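Local coordinates for 2-hydroxyethylphosphonate dioxygenase (Streptomyces viridochromogenes, PDB 4YAR), which uses a non-heme iron(II) centre and O2 to cleave 2-hydroxyethylphosphonate into hydroxymethylphosphonate and formate during biosynthesis of the antibiotic phosphinothricin tripeptide, at residues A[166-171]-A[338-343]; A[359-364]-A[401-406]. The protein carries 1 engineered substitution. One frame throughout, in Å; residues are numbered along the deposited sequence.

How the interactions relate
Both interactions meet in one antiparallel sheet, in which strand 335-343 lies beside strand 400-407 and the latter beside strand 355-362. Interaction 1 lays a loop over the first of these strands; interaction 2 is the strand pairing one step further across. Their centres are 8 Å apart, and they touch directly: Leu339 N lies 2.9 Å from Val402 O, a probable hydrogen bond, and Phe338 CD1 packs 3.3 Å from Leu403 CD2. Interaction 1 lies away from the annotated sites. Interaction 2 comes nearer the substrate pocket, with the side chain of Phe405 about 8 Å from that of Ser196 and about 12 Å from that of His176, the engineered residue.

Interaction 1 (A[166-171]-A[338-343]); sequences DRWITG and FLRVDA
Trp168 CA lies 6.7 Å from Arg340 CA and Ile169 CA 6.2 Å from Phe338 CA, where a type I beta turn from Asp166 to Ile169, closed by Ile169 N to Asp166 O, meets strand 335-343. Trp168 CG sits between its backbone N and carbonyl carbon (chi1 68°), and one face of the indole meets Arg340. The two side chains cross at about a right angle: Arg340 CD stands 4.0 Å above the centroid of the five-membered ring, a CH-pi contact, and Arg340 NE lies 3.4 Å from Trp168 CD1. The guanidinium plane is tilted 30° from the indole, and a broad ring suits this long, partly aliphatic chain. Asp166 OD1 contributes charge only, 4.5 Å from Arg340 NH2 and well out of its plane. The contact joins the loop that follows strand 156-159 and leads into strand 173-176, outermost in the six-stranded antiparallel sheet, to the seven-stranded one. Phe338 takes the loop backbone against its ring: Ile169 CA lies over the centre, 4.0 Å from the centroid, while Ile169 CG2 meets Phe338 CE2 on that face. Trp168 O approaches Phe338 CD1 obliquely at 3.2 Å. Thr170 OG1 abuts Phe338 CE1 at 3.5 Å, its polar need met by a hydrogen bond with Asn137 O.

Interaction 2 (A[359-364]-A[401-406]); sequences VVTEGR and TVLKFG
Val359 and Leu403 lie side by side and point the same way, on the sheet face they share with Glu362 and Thr401. Val359 CG1 rests 3.8 Å from Leu403 CB and also touches the edge of the Phe405 ring, so branched and aromatic groups fill this buried patch. Beneath them the backbones form an antiparallel hydrogen-bonded pair, Leu403 N reaching Val359 O at 2.7 Å in a nearly straight bond (171° at the hydrogen) and Val359 N returning one to Leu403 O (3.0 Å). On the other face, Val360 and Val402 form a non-hydrogen-bonded pair whose methyls meet loosely; Val402 CG2, set anti to its backbone N with CG1 between N and the carbonyl carbon (chi1 68°), instead packs 3.2 Å from Val359 O.

The pairing then shifts by one residue: Thr361 and Glu362 both face Thr401 in a classic beta bulge. Thr361 N, standing above the plane of the Thr401 carbonyl, donates to Thr401 O (2.9 Å), and Glu362 N adds a weak bond to the same oxygen; Thr401 N returns a bond to Glu362 O. Thr361 crosses Thr401 obliquely, with Thr361 OG1 3.3 Å from Thr401 CB, and crosses Leu403 at about a right angle, its CG2 against Leu403 CG. Threonine suits this margin by offering a hydroxyl and a methyl together. A water joins Glu362 OE1 to Thr401 OG1, 2.7 Å from each, tying an exposed carboxylate to a buried residue.

Strand 335-343 flanks strand 400-407 across from strand 355-362, setting Leu339 against Val402 and Phe338 against Leu403, while Leu380 of strand 374-380 touches Val360 and Tyr197 of strand 192-198, in the other sheet, stacks on Phe405.

Interaction 1 (A[166-171]-A[338-343])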
loop_
_atom_site.group_PDB
_atom_site.type_symbol
_atom_site.label_atom_id
_atom_site.label_comp_id
_atom_site.label_asym_id
_atom_site.label_seq_id
_atom_site.Cartn_x
_atom_site.Cartn_y
_atom_site.Cartn_z
ATOM N N ASP A 166 24.960 -16.602 -1.082
ATOM C CA ASP A 166 24.188 -15.463 -0.608
ATOM C C ASP A 166 22.812 -15.588 -1.192
ATOM O O ASP A 166 22.291 -14.586 -1.675
ATOM C CB ASP A 166 24.757 -14.124 -1.107
ATOM C CG ASP A 166 26.133 -13.824 -0.617
ATOM O OD1 ASP A 166 26.488 -14.274 0.504
ATOM O OD2 ASP A 166 26.849 -13.074 -1.352
ATOM N N ARG A 167 22.234 -16.795 -1.127
ATOM C CA ARG A 167 20.970 -17.095 -1.680
ATOM C C ARG A 167 19.831 -16.511 -0.850
ATOM O O ARG A 167 18.677 -16.582 -1.254
ATOM C CB ARG A 167 20.787 -18.600 -1.788
ATOM C CG ARG A 167 21.854 -19.282 -2.635
ATOM C CD ARG A 167 21.568 -19.262 -4.131
ATOM N NE ARG A 167 20.735 -20.391 -4.545
ATOM C CZ ARG A 167 21.014 -21.323 -5.460
ATOM N NH1 ARG A 167 22.144 -21.362 -6.150
ATOM N NH2 ARG A 167 20.106 -22.241 -5.702
ATOM N N TRP A 168 20.140 -15.958 0.319
ATOM C CA TRP A 168 19.153 -15.148 1.013
ATOM C C TRP A 168 18.672 -13.966 0.127
ATOM O O TRP A 168 17.568 -13.422 0.307
ATOM C CB TRP A 168 19.682 -14.727 2.363
ATOM C CG TRP A 168 20.793 -13.787 2.397
ATOM C CD1 TRP A 168 22.099 -14.079 2.241
ATOM C CD2 TRP A 168 20.716 -12.367 2.674
ATOM N NE1 TRP A 168 22.873 -12.916 2.380
ATOM C CE2 TRP A 168 22.039 -11.858 2.659
ATOM C CE3 TRP A 168 19.667 -11.492 2.933
ATOM C CZ2 TRP A 168 22.325 -10.528 2.847
ATOM C CZ3 TRP A 168 19.959 -10.158 3.199
ATOM C CH2 TRP A 168 21.285 -9.684 3.160
ATOM N N ILE A 169 19.516 -13.546 -0.803
ATOM C CA ILE A 169 19.077 -12.658 -1.892
ATOM C C ILE A 169 18.711 -13.573 -3.002
ATOM O O ILE A 169 19.583 -14.243 -3.626
ATOM C CB ILE A 169 20.187 -11.654 -2.302
ATOM C CG1 ILE A 169 20.619 -10.796 -1.099
ATOM C CG2 ILE A 169 19.781 -10.904 -3.586
ATOM C CD1 ILE A 169 21.889 -9.962 -1.221
ATOM N N THR A 170 17.417 -13.750 -3.207
ATOM C CA THR A 170 16.925 -14.859 -3.976
ATOM C C THR A 170 17.077 -14.652 -5.500
ATOM O O THR A 170 17.256 -15.629 -6.278
ATOM C CB THR A 170 15.448 -15.183 -3.642
ATOM O OG1 THR A 170 14.576 -14.106 -4.073
ATOM C CG2 THR A 170 15.278 -15.418 -2.162
ATOM N N GLY A 171 17.017 -13.396 -5.933
ATOM C CA GLY A 171 16.911 -13.056 -7.354
ATOM C C GLY A 171 16.657 -11.580 -7.630
ATOM O O GLY A 171 16.579 -10.791 -6.728
ATOM N N PHE A 338 15.065 -8.151 1.701
ATOM C CA PHE A 338 15.535 -9.496 2.111
ATOM C C PHE A 338 16.146 -9.339 3.501
ATOM O O PHE A 338 16.945 -8.413 3.706
ATOM C CB PHE A 338 16.583 -10.056 1.184
ATOM C CG PHE A 338 16.238 -10.100 -0.276
ATOM C CD1 PHE A 338 15.588 -11.212 -0.835
ATOM C CD2 PHE A 338 16.652 -9.099 -1.129
ATOM C CE1 PHE A 338 15.306 -11.243 -2.204
ATOM C CE2 PHE A 338 16.463 -9.191 -2.537
ATOM C CZ PHE A 338 15.716 -10.249 -3.040
ATOM N N LEU A 339 15.760 -10.186 4.429
ATOM C CA LEU A 339 16.317 -10.189 5.804
ATOM C C LEU A 339 16.968 -11.534 6.196
ATOM O O LEU A 339 16.342 -12.573 6.186
ATOM C CB LEU A 339 15.292 -9.872 6.837
ATOM C CG LEU A 339 14.578 -8.540 6.826
ATOM C CD1 LEU A 339 13.681 -8.448 8.020
ATOM C CD2 LEU A 339 15.606 -7.385 6.886
ATOM N N ARG A 340 18.227 -11.455 6.569
ATOM C CA ARG A 340 18.938 -12.584 7.187
ATOM C C ARG A 340 18.866 -12.514 8.731
ATOM O O ARG A 340 19.191 -11.488 9.297
ATOM C CB ARG A 340 20.374 -12.516 6.685
ATOM C CG ARG A 340 21.104 -13.817 6.616
ATOM C CD ARG A 340 22.565 -13.553 6.354
ATOM N NE ARG A 340 23.120 -14.551 5.460
ATOM C CZ ARG A 340 24.427 -14.733 5.238
ATOM N NH1 ARG A 340 25.336 -13.965 5.850
ATOM N NH2 ARG A 340 24.829 -15.687 4.393
ATOM N N VAL A 341 18.408 -13.602 9.380
ATOM C CA VAL A 341 18.263 -13.686 10.812
ATOM C C VAL A 341 19.362 -14.663 11.302
ATOM O O VAL A 341 19.564 -15.697 10.693
ATOM C CB VAL A 341 16.840 -14.258 11.175
ATOM C CG1 VAL A 341 16.625 -14.261 12.666
ATOM C CG2 VAL A 341 15.756 -13.453 10.467
ATOM N N ASP A 342 20.003 -14.340 12.394
ATOM C CA ASP A 342 21.087 -15.200 12.911
ATOM C C ASP A 342 21.310 -15.097 14.414
ATOM O O ASP A 342 22.365 -14.643 14.817
ATOM C CB ASP A 342 22.410 -14.839 12.174
ATOM C CG ASP A 342 22.965 -13.405 12.531
ATOM O OD1 ASP A 342 22.233 -12.515 13.038
ATOM O OD2 ASP A 342 24.177 -13.170 12.279
ATOM N N ALA A 343 20.342 -15.523 15.230
ATOM C CA ALA A 343 20.511 -15.603 16.703
ATOM C C ALA A 343 19.279 -16.219 17.454
ATOM O O ALA A 343 18.143 -16.120 16.979
ATOM C CB ALA A 343 20.872 -14.224 17.281
#

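Interaction 2 (A[359-364]-A[401-406])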
loop_
_atom_site.group_PDB
_atom_site.type_symbol
_atom_site.label_atom_id
_atom_site.label_comp_id
_atom_site.label_asym_id
_atom_site.label_seq_id
_atom_site.Cartn_x
_atom_site.Cartn_y
_atom_site.Cartn_z
ATOM N N VAL A 359 7.503 -13.698 4.390
ATOM C CA VAL A 359 7.625 -15.130 3.988
ATOM C C VAL A 359 8.997 -15.690 4.213
ATOM O O VAL A 359 10.058 -15.069 3.838
ATOM C CB VAL A 359 7.130 -15.396 2.551
ATOM C CG1 VAL A 359 7.960 -14.638 1.540
ATOM C CG2 VAL A 359 7.116 -16.917 2.245
ATOM N N VAL A 360 9.026 -16.830 4.885
ATOM C CA VAL A 360 10.271 -17.487 5.249
ATOM C C VAL A 360 10.792 -18.254 4.023
ATOM O O VAL A 360 10.051 -18.991 3.394
ATOM C CB VAL A 360 10.086 -18.511 6.402
ATOM C CG1 VAL A 360 11.391 -19.175 6.705
ATOM C CG2 VAL A 360 9.549 -17.877 7.650
ATOM N N THR A 361 12.049 -18.060 3.706
ATOM C CA THR A 361 12.707 -18.750 2.596
ATOM C C THR A 361 13.786 -19.723 3.021
ATOM O O THR A 361 14.097 -20.632 2.247
ATOM C CB THR A 361 13.311 -17.824 1.595
ATOM O OG1 THR A 361 14.311 -17.021 2.207
ATOM C CG2 THR A 361 12.231 -16.902 0.969
ATOM N N GLU A 362 14.209 -19.668 4.258
ATOM C CA GLU A 362 15.177 -20.619 4.795
ATOM C C GLU A 362 15.106 -20.655 6.290
ATOM O O GLU A 362 15.069 -19.619 6.948
ATOM C CB GLU A 362 16.582 -20.229 4.418
ATOM C CG GLU A 362 17.575 -21.377 4.479
ATOM C CD GLU A 362 18.977 -20.838 4.344
ATOM O OE1 GLU A 362 19.394 -20.608 3.182
ATOM O OE2 GLU A 362 19.622 -20.606 5.386
ATOM N N GLY A 363 15.169 -21.871 6.847
ATOM C CA GLY A 363 15.306 -22.034 8.287
ATOM C C GLY A 363 13.986 -22.247 8.987
ATOM O O GLY A 363 12.859 -22.084 8.419
ATOM N N ARG A 364 14.076 -22.621 10.249
ATOM C CA ARG A 364 12.865 -22.726 11.088
ATOM C C ARG A 364 13.029 -21.502 11.976
ATOM O O ARG A 364 13.902 -21.497 12.875
ATOM C CB ARG A 364 12.785 -24.015 11.946
ATOM C CG ARG A 364 11.543 -24.035 12.827
ATOM C CD ARG A 364 11.279 -25.313 13.612
ATOM N NE ARG A 364 10.918 -26.446 12.775
ATOM C CZ ARG A 364 11.657 -27.545 12.592
ATOM N NH1 ARG A 364 12.842 -27.694 13.186
ATOM N NH2 ARG A 364 11.190 -28.523 11.819
ATOM N N THR A 401 16.206 -17.008 6.807
ATOM C CA THR A 401 15.983 -15.893 5.893
ATOM C C THR A 401 14.503 -15.700 5.754
ATOM O O THR A 401 13.705 -16.652 5.630
ATOM C CB THR A 401 16.565 -16.160 4.475
ATOM O OG1 THR A 401 17.923 -16.498 4.594
ATOM C CG2 THR A 401 16.491 -14.873 3.573
ATOM N N VAL A 402 14.136 -14.433 5.713
ATOM C CA VAL A 402 12.772 -14.103 5.508
ATOM C C VAL A 402 12.676 -12.937 4.536
ATOM O O VAL A 402 13.517 -12.019 4.588
ATOM C CB VAL A 402 12.085 -13.833 6.868
ATOM C CG1 VAL A 402 12.613 -12.563 7.524
ATOM C CG2 VAL A 402 10.586 -13.694 6.712
ATOM N N LEU A 403 11.637 -12.933 3.712
ATOM C CA LEU A 403 11.378 -11.740 2.854
ATOM C C LEU A 403 10.349 -10.866 3.571
ATOM O O LEU A 403 9.408 -11.395 4.161
ATOM C CB LEU A 403 10.838 -12.193 1.500
ATOM C CG LEU A 403 11.663 -13.140 0.616
ATOM C CD1 LEU A 403 11.174 -13.209 -0.813
ATOM C CD2 LEU A 403 13.104 -12.771 0.667
ATOM N N LYS A 404 10.617 -9.550 3.598
ATOM C CA LYS A 404 9.789 -8.588 4.270
ATOM C C LYS A 404 9.188 -7.652 3.232
ATOM O O LYS A 404 9.907 -6.862 2.568
ATOM C CB LYS A 404 10.575 -7.785 5.274
ATOM C CG LYS A 404 9.809 -6.615 5.851
ATOM C CD LYS A 404 10.628 -6.064 6.995
ATOM C CE LYS A 404 9.926 -4.911 7.686
ATOM N NZ LYS A 404 10.046 -5.145 9.109
ATOM N N PHE A 405 7.891 -7.667 3.137
ATOM C CA PHE A 405 7.163 -6.760 2.216
ATOM C C PHE A 405 6.375 -5.786 3.056
ATOM O O PHE A 405 5.898 -6.097 4.166
ATOM C CB PHE A 405 6.243 -7.526 1.244
ATOM C CG PHE A 405 6.936 -8.503 0.348
ATOM C CD1 PHE A 405 7.521 -8.073 -0.856
ATOM C CD2 PHE A 405 7.081 -9.817 0.711
ATOM C CE1 PHE A 405 8.137 -8.980 -1.723
ATOM C CE2 PHE A 405 7.682 -10.729 -0.152
ATOM C CZ PHE A 405 8.237 -10.303 -1.351
ATOM N N GLY A 406 6.086 -4.614 2.488
ATOM C CA GLY A 406 5.313 -3.663 3.156
ATOM C C GLY A 406 4.373 -2.916 2.247
ATOM O O GLY A 406 4.665 -2.588 1.136
HETATM O O HOH W 1 18.708 -18.102 2.529
#